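Local coordinates for protein hydrazine synthase gamma subunit (Candidatus Kuenenia stuttgartiensis, PDB 5C2V) that reduces nitric oxide to hydroxylamine, the first half-reaction of hydrazine synthesis, and carries two covalently bound c-type hemes, one in each of two alpha-helical lobes, at residues N90-P102 against I148-P160. Sequence-based numbering, arbitrary orientation.
Sequences NTKYIRGGRYLPP and ICYIRALEFTGSP. With CA (calcium ion), chain T; CA (calcium ion), chain S; HEC (heme c), chain V.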
ATOM      1  N   ASN C  90      10.488 -44.570 -21.948  1.00 51.03           N
ATOM      2  CA  ASN C  90       9.166 -45.024 -22.361  1.00 46.86           C
ATOM      3  C   ASN C  90       8.504 -45.828 -21.236  1.00 41.02           C
ATOM      4  O   ASN C  90       9.162 -46.623 -20.567  1.00 60.22           O
ATOM      5  CB  ASN C  90       9.336 -45.834 -23.663  1.00 64.82           C
ATOM      6  CG  ASN C  90       8.235 -46.856 -23.921  1.00 54.12           C
ATOM      7  OD1 ASN C  90       7.125 -46.765 -23.414  1.00 83.43           O
ATOM      8  ND2 ASN C  90       8.560 -47.852 -24.736  1.00 83.42           N
ATOM      9  N   THR C  91       7.208 -45.612 -21.016  1.00 50.35           N
ATOM     10  CA  THR C  91       6.498 -46.310 -19.943  1.00 46.69           C
ATOM     11  C   THR C  91       6.347 -47.793 -20.269  1.00 51.57           C
ATOM     12  O   THR C  91       5.812 -48.160 -21.315  1.00 53.46           O
ATOM     13  CB  THR C  91       5.104 -45.700 -19.682  1.00 46.69           C
ATOM     14  OG1 THR C  91       5.245 -44.324 -19.307  1.00 46.55           O
ATOM     15  CG2 THR C  91       4.390 -46.451 -18.565  1.00 35.95           C
ATOM     16  N   LYS C  92       6.816 -48.639 -19.357  1.00 53.01           N
ATOM     17  CA  LYS C  92       6.878 -50.078 -19.594  1.00 53.92           C
ATOM     18  C   LYS C  92       5.509 -50.731 -19.766  1.00 55.46           C
ATOM     19  O   LYS C  92       4.556 -50.412 -19.056  1.00 50.58           O
ATOM     20  CB  LYS C  92       7.627 -50.767 -18.451  1.00 61.28           C
ATOM     21  CG  LYS C  92       9.066 -51.129 -18.781  1.00 56.65           C
ATOM     22  CD  LYS C  92       9.124 -52.215 -19.845  1.00 60.22           C
ATOM     23  CE  LYS C  92      10.555 -52.625 -20.147  1.00 52.63           C
ATOM     24  NZ  LYS C  92      10.628 -53.688 -21.188  1.00 71.14           N
ATOM     25  N   TYR C  93       5.433 -51.650 -20.724  1.00 53.62           N
ATOM     26  CA  TYR C  93       4.246 -52.466 -20.937  1.00 43.11           C
ATOM     27  C   TYR C  93       4.266 -53.616 -19.931  1.00 44.77           C
ATOM     28  O   TYR C  93       5.173 -54.447 -19.955  1.00 62.86           O
ATOM     29  CB  TYR C  93       4.224 -52.980 -22.380  1.00 59.03           C
ATOM     30  CG  TYR C  93       2.943 -53.647 -22.823  1.00 62.63           C
ATOM     31  CD1 TYR C  93       1.870 -52.897 -23.289  1.00 50.78           C
ATOM     32  CD2 TYR C  93       2.816 -55.029 -22.809  1.00 53.13           C
ATOM     33  CE1 TYR C  93       0.703 -53.505 -23.710  1.00 48.74           C
ATOM     34  CE2 TYR C  93       1.654 -55.643 -23.229  1.00 55.96           C
ATOM     35  CZ  TYR C  93       0.599 -54.878 -23.673  1.00 60.13           C
ATOM     36  OH  TYR C  93      -0.562 -55.489 -24.090  1.00 62.71           O
ATOM     37  N   ILE C  94       3.273 -53.662 -19.046  1.00 41.71           N
ATOM     38  CA  ILE C  94       3.340 -54.559 -17.890  1.00 55.00           C
ATOM     39  C   ILE C  94       2.600 -55.895 -18.028  1.00 52.23           C
ATOM     40  O   ILE C  94       2.544 -56.664 -17.068  1.00 58.50           O
ATOM     41  CB  ILE C  94       2.827 -53.855 -16.610  1.00 44.40           C
ATOM     42  CG1 ILE C  94       1.416 -53.308 -16.810  1.00 53.20           C
ATOM     43  CG2 ILE C  94       3.773 -52.737 -16.204  1.00 52.14           C
ATOM     44  CD1 ILE C  94       0.822 -52.700 -15.556  1.00 48.10           C
ATOM     45  N   ARG C  95       2.025 -56.179 -19.193  1.00 53.81           N
ATOM     46  CA  ARG C  95       1.444 -57.503 -19.417  1.00 47.11           C
ATOM     47  C   ARG C  95       2.550 -58.548 -19.528  1.00 50.00           C
ATOM     48  O   ARG C  95       3.547 -58.332 -20.218  1.00 43.35           O
ATOM     49  CB  ARG C  95       0.575 -57.532 -20.675  1.00 39.28           C
ATOM     50  CG  ARG C  95      -0.710 -56.724 -20.593  1.00 64.63           C
ATOM     51  CD  ARG C  95      -1.614 -57.218 -19.476  1.00 53.33           C
ATOM     52  NE  ARG C  95      -2.972 -56.695 -19.606  1.00 63.49           N
ATOM     53  CZ  ARG C  95      -3.989 -57.378 -20.124  1.00 58.36           C
ATOM     54  NH1 ARG C  95      -3.808 -58.620 -20.549  1.00 63.38           N
ATOM     55  NH2 ARG C  95      -5.190 -56.822 -20.207  1.00 60.57           N
ATOM     56  N   GLY C  96       2.369 -59.675 -18.846  1.00 53.01           N
ATOM     57  CA  GLY C  96       3.341 -60.756 -18.873  1.00 62.87           C
ATOM     58  C   GLY C  96       4.703 -60.341 -18.350  1.00 63.69           C
ATOM     59  O   GLY C  96       5.728 -60.617 -18.973  1.00 60.50           O
ATOM     60  N   GLY C  97       4.714 -59.679 -17.199  1.00 56.86           N
ATOM     61  CA  GLY C  97       5.939 -59.134 -16.645  1.00 69.74           C
ATOM     62  C   GLY C  97       6.834 -60.137 -15.943  1.00 67.23           C
ATOM     63  O   GLY C  97       8.057 -59.993 -15.951  1.00 78.13           O
ATOM     64  N   ARG C  98       6.233 -61.155 -15.334  1.00 66.02           N
ATOM     65  CA  ARG C  98       6.986 -62.110 -14.526  1.00 72.19           C
ATOM     66  C   ARG C  98       7.818 -63.073 -15.371  1.00 71.32           C
ATOM     67  O   ARG C  98       8.772 -63.675 -14.880  1.00 62.77           O
ATOM     68  CB  ARG C  98       6.041 -62.907 -13.622  1.00 51.56           C
ATOM     69  CG  ARG C  98       5.123 -63.869 -14.363  1.00 50.03           C
ATOM     70  CD  ARG C  98       4.384 -64.782 -13.394  1.00 58.34           C
ATOM     71  NE  ARG C  98       3.570 -65.775 -14.090  1.00 77.22           N
ATOM     72  CZ  ARG C  98       2.901 -66.751 -13.487  1.00 93.78           C
ATOM     73  NH1 ARG C  98       2.948 -66.875 -12.167  1.00 69.50           N
ATOM     74  NH2 ARG C  98       2.188 -67.609 -14.203  1.00 96.98           N
ATOM     75  N   TYR C  99       7.454 -63.213 -16.641  1.00 63.57           N
ATOM     76  CA  TYR C  99       8.085 -64.201 -17.510  1.00 59.07           C
ATOM     77  C   TYR C  99       9.478 -63.791 -17.980  1.00 59.13           C
ATOM     78  O   TYR C  99      10.250 -64.631 -18.440  1.00 54.53           O
ATOM     79  CB  TYR C  99       7.196 -64.479 -18.723  1.00 58.58           C
ATOM     80  CG  TYR C  99       5.869 -65.107 -18.370  1.00 57.38           C
ATOM     81  CD1 TYR C  99       5.764 -66.001 -17.313  1.00 61.09           C
ATOM     82  CD2 TYR C  99       4.720 -64.806 -19.089  1.00 48.28           C
ATOM     83  CE1 TYR C  99       4.555 -66.580 -16.984  1.00 67.22           C
ATOM     84  CE2 TYR C  99       3.505 -65.379 -18.766  1.00 53.44           C
ATOM     85  CZ  TYR C  99       3.428 -66.265 -17.712  1.00 64.31           C
ATOM     86  OH  TYR C  99       2.221 -66.839 -17.387  1.00 72.82           O
ATOM     87  N   LEU C 100       9.804 -62.507 -17.867  1.00 62.09           N
ATOM     88  CA  LEU C 100      11.090 -62.025 -18.366  1.00 46.71           C
ATOM     89  C   LEU C 100      11.813 -61.056 -17.430  1.00 59.51           C
ATOM     90  O   LEU C 100      11.787 -59.843 -17.649  1.00 76.83           O
ATOM     91  CB  LEU C 100      10.901 -61.360 -19.730  1.00 46.68           C
ATOM     92  CG  LEU C 100      10.610 -62.306 -20.895  1.00 68.75           C
ATOM     93  CD1 LEU C 100      10.237 -61.519 -22.135  1.00 49.12           C
ATOM     94  CD2 LEU C 100      11.811 -63.201 -21.165  1.00 58.93           C
ATOM     95  N   PRO C 101      12.449 -61.593 -16.375  1.00 74.76           N
ATOM     96  CA  PRO C 101      13.418 -60.854 -15.559  1.00 64.89           C
ATOM     97  C   PRO C 101      14.786 -60.801 -16.248  1.00 51.28           C
ATOM     98  O   PRO C 101      15.057 -61.655 -17.091  1.00 63.37           O
ATOM     99  CB  PRO C 101      13.475 -61.672 -14.267  1.00 55.93           C
ATOM    100  CG  PRO C 101      13.204 -63.061 -14.714  1.00 57.77           C
ATOM    101  CD  PRO C 101      12.219 -62.951 -15.850  1.00 56.44           C
ATOM    102  N   PRO C 102      15.635 -59.818 -15.904  1.00 58.14           N
ATOM    103  CA  PRO C 102      15.384 -58.746 -14.936  1.00 55.76           C
ATOM    104  C   PRO C 102      14.501 -57.645 -15.511  1.00 55.81           C
ATOM    105  O   PRO C 102      14.150 -57.684 -16.690  1.00 38.86           O
ATOM    106  CB  PRO C 102      16.787 -58.220 -14.632  1.00 52.61           C
ATOM    107  CG  PRO C 102      17.533 -58.447 -15.895  1.00 56.52           C
ATOM    108  CD  PRO C 102      16.995 -59.734 -16.467  1.00 51.46           C
ATOM    109  N   ILE C 148       2.688 -56.581  -6.186  1.00 58.83           N
ATOM    110  CA  ILE C 148       3.541 -57.445  -6.994  1.00 48.39           C
ATOM    111  C   ILE C 148       2.772 -58.672  -7.477  1.00 48.65           C
ATOM    112  O   ILE C 148       2.959 -59.125  -8.607  1.00 38.65           O
ATOM    113  CB  ILE C 148       4.788 -57.891  -6.211  1.00 54.94           C
ATOM    114  CG1 ILE C 148       5.548 -56.669  -5.697  1.00 57.64           C
ATOM    115  CG2 ILE C 148       5.695 -58.750  -7.081  1.00 35.08           C
ATOM    116  CD1 ILE C 148       5.886 -55.667  -6.776  1.00 60.32           C
ATOM    117  N   CYS C 149       1.901 -59.200  -6.623  1.00 39.50           N
ATOM    118  CA  CYS C 149       1.047 -60.319  -7.004  1.00 31.47           C
ATOM    119  C   CYS C 149       0.127 -59.932  -8.157  1.00 56.71           C
ATOM    120  O   CYS C 149      -0.111 -60.731  -9.062  1.00 57.51           O
ATOM    121  CB  CYS C 149       0.222 -60.809  -5.813  1.00 39.42           C
ATOM    122  SG  CYS C 149       1.169 -61.697  -4.554  1.00 58.05           S
ATOM    123  N   TYR C 150      -0.385 -58.704  -8.121  1.00 48.70           N
ATOM    124  CA  TYR C 150      -1.229 -58.210  -9.204  1.00 42.58           C
ATOM    125  C   TYR C 150      -0.443 -58.086 -10.503  1.00 37.42           C
ATOM    126  O   TYR C 150      -0.943 -58.419 -11.577  1.00 43.55           O
ATOM    127  CB  TYR C 150      -1.851 -56.858  -8.849  1.00 56.63           C
ATOM    128  CG  TYR C 150      -2.483 -56.167 -10.038  1.00 47.26           C
ATOM    129  CD1 TYR C 150      -3.731 -56.556 -10.508  1.00 41.62           C
ATOM    130  CD2 TYR C 150      -1.827 -55.135 -10.699  1.00 36.14           C
ATOM    131  CE1 TYR C 150      -4.309 -55.936 -11.600  1.00 33.59           C
ATOM    132  CE2 TYR C 150      -2.397 -54.510 -11.792  1.00 39.13           C
ATOM    133  CZ  TYR C 150      -3.639 -54.913 -12.237  1.00 39.51           C
ATOM    134  OH  TYR C 150      -4.211 -54.291 -13.324  1.00 34.45           O
ATOM    135  N   ILE C 151       0.788 -57.593 -10.401  1.00 45.66           N
ATOM    136  CA  ILE C 151       1.628 -57.403 -11.579  1.00 56.42           C
ATOM    137  C   ILE C 151       2.015 -58.736 -12.218  1.00 59.04           C
ATOM    138  O   ILE C 151       1.989 -58.881 -13.441  1.00 55.63           O
ATOM    139  CB  ILE C 151       2.900 -56.618 -11.228  1.00 50.96           C
ATOM    140  CG1 ILE C 151       2.526 -55.232 -10.708  1.00 42.22           C
ATOM    141  CG2 ILE C 151       3.814 -56.499 -12.437  1.00 36.64           C
ATOM    142  CD1 ILE C 151       3.467 -54.719  -9.664  1.00 69.67           C
ATOM    143  N   ARG C 152       2.366 -59.707 -11.382  1.00 52.94           N
ATOM    144  CA  ARG C 152       2.767 -61.027 -11.858  1.00 43.01           C
ATOM    145  C   ARG C 152       1.601 -61.782 -12.489  1.00 48.84           C
ATOM    146  O   ARG C 152       1.800 -62.660 -13.329  1.00 55.45           O
ATOM    147  CB  ARG C 152       3.358 -61.846 -10.708  1.00 45.54           C
ATOM    148  CG  ARG C 152       4.694 -61.323 -10.205  1.00 49.66           C
ATOM    149  CD  ARG C 152       5.057 -61.907  -8.848  1.00 36.02           C
ATOM    150  NE  ARG C 152       5.271 -63.350  -8.894  1.00 70.94           N
ATOM    151  CZ  ARG C 152       5.666 -64.076  -7.854  1.00 74.48           C
ATOM    152  NH1 ARG C 152       5.895 -63.492  -6.685  1.00 51.84           N
ATOM    153  NH2 ARG C 152       5.837 -65.386  -7.980  1.00 74.00           N
ATOM    154  N   ALA C 153       0.384 -61.431 -12.086  1.00 44.50           N
ATOM    155  CA  ALA C 153      -0.811 -62.128 -12.549  1.00 34.83           C
ATOM    156  C   ALA C 153      -1.302 -61.599 -13.893  1.00 37.98           C
ATOM    157  O   ALA C 153      -2.285 -62.099 -14.442  1.00 58.05           O
ATOM    158  CB  ALA C 153      -1.914 -62.022 -11.509  1.00 34.63           C
ATOM    159  N   LEU C 154      -0.619 -60.589 -14.421  1.00 48.54           N
ATOM    160  CA  LEU C 154      -0.992 -60.009 -15.706  1.00 55.67           C
ATOM    161  C   LEU C 154      -0.491 -60.860 -16.868  1.00 55.20           C
ATOM    162  O   LEU C 154       0.694 -61.187 -16.949  1.00 55.88           O
ATOM    163  CB  LEU C 154      -0.458 -58.581 -15.825  1.00 55.15           C
ATOM    164  CG  LEU C 154      -1.149 -57.543 -14.937  1.00 57.27           C
ATOM    165  CD1 LEU C 154      -0.496 -56.178 -15.087  1.00 49.71           C
ATOM    166  CD2 LEU C 154      -2.636 -57.472 -15.257  1.00 32.77           C
ATOM    167  N   GLU C 155      -1.404 -61.210 -17.769  1.00 54.51           N
ATOM    168  CA  GLU C 155      -1.091 -62.067 -18.907  1.00 60.18           C
ATOM    169  C   GLU C 155      -1.263 -61.317 -20.222  1.00 46.99           C
ATOM    170  O   GLU C 155      -2.003 -60.336 -20.292  1.00 58.09           O
ATOM    171  CB  GLU C 155      -1.978 -63.315 -18.899  1.00 40.24           C
ATOM    172  CG  GLU C 155      -1.895 -64.143 -17.625  1.00 49.03           C
ATOM    173  CD  GLU C 155      -0.602 -64.928 -17.515  1.00 56.53           C
ATOM    174  OE1 GLU C 155       0.095 -65.078 -18.540  1.00 57.59           O
ATOM    175  OE2 GLU C 155      -0.285 -65.398 -16.403  1.00 54.23           O
ATOM    176  N   PHE C 156      -0.572 -61.780 -21.261  1.00 55.81           N
ATOM    177  CA  PHE C 156      -0.661 -61.163 -22.580  1.00 58.02           C
ATOM    178  C   PHE C 156      -2.080 -61.218 -23.146  1.00 61.60           C
ATOM    179  O   PHE C 156      -2.831 -62.155 -22.877  1.00 61.54           O
ATOM    180  CB  PHE C 156       0.310 -61.835 -23.554  1.00 56.10           C
ATOM    181  CG  PHE C 156       1.758 -61.667 -23.187  1.00 69.68           C
ATOM    182  CD1 PHE C 156       2.373 -60.429 -23.281  1.00 68.89           C
ATOM    183  CD2 PHE C 156       2.509 -62.750 -22.758  1.00 71.94           C
ATOM    184  CE1 PHE C 156       3.706 -60.272 -22.945  1.00 61.10           C
ATOM    185  CE2 PHE C 156       3.841 -62.600 -22.422  1.00 67.79           C
ATOM    186  CZ  PHE C 156       4.441 -61.360 -22.517  1.00 58.69           C
ATOM    187  N   THR C 157      -2.438 -60.202 -23.925  1.00 47.81           N
ATOM    188  CA  THR C 157      -3.759 -60.130 -24.542  1.00 58.18           C
ATOM    189  C   THR C 157      -3.858 -61.000 -25.790  1.00 52.55           C
ATOM    190  O   THR C 157      -4.902 -61.590 -26.065  1.00 59.73           O
ATOM    191  CB  THR C 157      -4.124 -58.682 -24.928  1.00 48.70           C
ATOM    192  OG1 THR C 157      -3.178 -58.186 -25.883  1.00 55.56           O
ATOM    193  CG2 THR C 157      -4.123 -57.783 -23.704  1.00 58.22           C
ATOM    194  N   GLY C 158      -2.766 -61.073 -26.544  1.00 59.64           N
ATOM    195  CA  GLY C 158      -2.768 -61.758 -27.824  1.00 51.74           C
ATOM    196  C   GLY C 158      -3.137 -60.799 -28.941  1.00 64.05           C
ATOM    197  O   GLY C 158      -3.867 -59.833 -28.721  1.00 72.08           O
ATOM    198  N   SER C 159      -2.641 -61.069 -30.145  1.00 53.01           N
ATOM    199  CA  SER C 159      -2.827 -60.156 -31.269  1.00 54.70           C
ATOM    200  C   SER C 159      -4.176 -60.330 -31.969  1.00 52.31           C
ATOM    201  O   SER C 159      -4.558 -61.443 -32.332  1.00 78.06           O
ATOM    202  CB  SER C 159      -1.698 -60.331 -32.284  1.00 47.79           C
ATOM    203  OG  SER C 159      -1.840 -59.423 -33.362  1.00 43.83           O
ATOM    204  N   PRO C 160      -4.903 -59.216 -32.147  1.00 67.45           N
ATOM    205  CA  PRO C 160      -6.185 -59.104 -32.857  1.00 67.62           C
ATOM    206  C   PRO C 160      -6.078 -59.261 -34.374  1.00 61.15           C
ATOM    207  O   PRO C 160      -7.088 -59.472 -35.044  1.00 67.46           O
ATOM    208  CB  PRO C 160      -6.649 -57.690 -32.505  1.00 72.70           C
ATOM    209  CG  PRO C 160      -5.390 -56.938 -32.276  1.00 54.86           C
ATOM    210  CD  PRO C 160      -4.461 -57.914 -31.616  1.00 64.32           C
TER
HETATM  211 CA    CA T 402      13.177 -58.133 -18.775  1.00 59.55          CA
HETATM  212 CA    CA S 401       6.617 -48.500 -25.228  1.00 54.65          CA
HETATM  213 FE   HEC V 404       6.044 -47.895 -13.505  1.00 42.81          FE
HETATM  214  CHA HEC V 404       8.542 -49.423 -15.302  1.00 53.24           C
HETATM  215  CHB HEC V 404       5.165 -50.911 -12.179  1.00 64.68           C
HETATM  216  CHC HEC V 404       3.700 -46.335 -11.508  1.00 42.51           C
HETATM  217  CHD HEC V 404       6.356 -45.020 -15.342  1.00 51.73           C
HETATM  218  NA  HEC V 404       6.759 -49.818 -13.680  1.00 52.30           N
HETATM  219  C1A HEC V 404       7.751 -50.251 -14.536  1.00 42.87           C
HETATM  220  C2A HEC V 404       7.793 -51.704 -14.484  1.00 60.25           C
HETATM  221  C3A HEC V 404       6.856 -52.106 -13.612  1.00 61.53           C
HETATM  222  C4A HEC V 404       6.190 -50.929 -13.096  1.00 49.49           C
HETATM  223  CMA HEC V 404       6.508 -53.555 -13.197  1.00 40.06           C
HETATM  224  CAA HEC V 404       8.771 -52.599 -15.286  1.00 48.03           C
HETATM  225  CBA HEC V 404       8.031 -53.522 -16.254  1.00 55.47           C
HETATM  226  CGA HEC V 404       9.010 -54.405 -16.983  1.00 66.94           C
HETATM  227  O1A HEC V 404      10.241 -54.212 -16.811  1.00 61.61           O
HETATM  228  O2A HEC V 404       8.557 -55.303 -17.740  1.00 61.50           O
HETATM  229  NB  HEC V 404       4.586 -48.524 -12.180  1.00 36.01           N
HETATM  230  C1B HEC V 404       4.603 -49.785 -11.616  1.00 42.37           C
HETATM  231  C2B HEC V 404       3.936 -49.712 -10.332  1.00 43.32           C
HETATM  232  C3B HEC V 404       3.523 -48.452 -10.148  1.00 51.96           C
HETATM  233  C4B HEC V 404       3.928 -47.678 -11.305  1.00 54.55           C
HETATM  234  CMB HEC V 404       3.731 -50.908  -9.375  1.00 39.50           C
HETATM  235  CAB HEC V 404       2.762 -47.883  -8.926  1.00 28.74           C
HETATM  236  CBB HEC V 404       3.676 -47.832  -7.682  1.00 51.61           C
HETATM  237  NC  HEC V 404       5.169 -46.026 -13.448  1.00 53.14           N
HETATM  238  C1C HEC V 404       4.252 -45.577 -12.519  1.00 39.04           C
HETATM  239  C2C HEC V 404       4.082 -44.151 -12.706  1.00 41.89           C
HETATM  240  C3C HEC V 404       4.704 -43.819 -13.844  1.00 41.76           C
HETATM  241  C4C HEC V 404       5.474 -44.970 -14.283  1.00 41.12           C
HETATM  242  CMC HEC V 404       3.004 -43.309 -11.983  1.00 42.42           C
HETATM  243  CAC HEC V 404       4.737 -42.418 -14.501  1.00 43.48           C
HETATM  244  CBC HEC V 404       5.518 -41.428 -13.609  1.00 30.91           C
HETATM  245  ND  HEC V 404       7.218 -47.334 -15.130  1.00 26.76           N
HETATM  246  C1D HEC V 404       7.270 -46.023 -15.603  1.00 45.14           C
HETATM  247  C2D HEC V 404       8.453 -45.875 -16.421  1.00 43.45           C
HETATM  248  C3D HEC V 404       9.134 -47.249 -16.410  1.00 34.66           C
HETATM  249  C4D HEC V 404       8.298 -48.092 -15.583  1.00 50.09           C
HETATM  250  CMD HEC V 404       8.928 -44.601 -17.152  1.00 44.54           C
HETATM  251  CAD HEC V 404      10.443 -47.648 -17.121  1.00 44.86           C
HETATM  252  CBD HEC V 404      11.619 -47.210 -16.252  1.00 50.34           C
HETATM  253  CGD HEC V 404      12.912 -47.605 -16.913  1.00 61.98           C
HETATM  254  O1D HEC V 404      13.995 -47.328 -16.334  1.00 55.51           O
HETATM  255  O2D HEC V 404      12.857 -48.196 -18.019  1.00 52.96           O
HETATM  256  O   HOH W   1       6.170 -50.086 -23.465  1.00 57.42           O
HETATM  257  O   HOH W   2       3.010 -61.333 -15.663  1.00 54.57           O
HETATM  258  O   HOH W   3      14.794 -59.830 -19.201  1.00 67.71           O
HETATM  259  O   HOH W   4       4.462 -47.571 -24.927  1.00 74.90           O
HETATM  260  O   HOH W   5      12.132 -58.574 -20.877  1.00 54.25           O
HETATM  261  O   HOH W   6      11.553 -56.423 -18.355  1.00 81.84           O
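The backbone oxygen of Leu154 is gripped from two sources: the amide of Gly96 donates to it at 2.9 Å from above the carbonyl plane, and an ordered water probably donates as well. That water also accepts from the Arg98 amide and probably donates to Arg152 O, so it ties the loop to the end of helix 141-152 and beyond. Next along, Arg95 NH1 donates to Glu155 O, almost straight along the C=O axis and within the guanidinium plane. Arginine suits the place because its chain, bent at chi2 (-60°), can curl back to this carbonyl while NE reaches Arg70 O; Thr157 CG2 lies over one guanidinium face. Gly96 takes up positive phi readily and, having no side chain, lays its CA over the face of the Phe156 ring in a CH-pi contact, 4.1 Å from the centroid. Tyr99 CD2 touches Phe156 CE2, and the tyrosine hydroxyl donates to the syn lone pair of Glu155 OE1 at 3.0 Å. The same hydroxyl accepts a nearly straight bond from Arg98 NH2, whose salt bridge to Glu155 OE2 is long and purely electrostatic. It thus links the two charged groups, accepting from one and donating to the other. Ile94 CD1 meets Leu154 CD1 at 3.7 Å in apolar packing, while Ile94 CG2 and Ile151 CG2 reach heme methyl CMA and Ile151 CD1 reaches CMB. The contact joins the loop following strand 89-90, which supplies ligands to two calcium ions, to the C-terminal end of helix 141-152 and the chain leaving it, with helix 43-51 packed against Ile94 and helix 123-126 against Ile151.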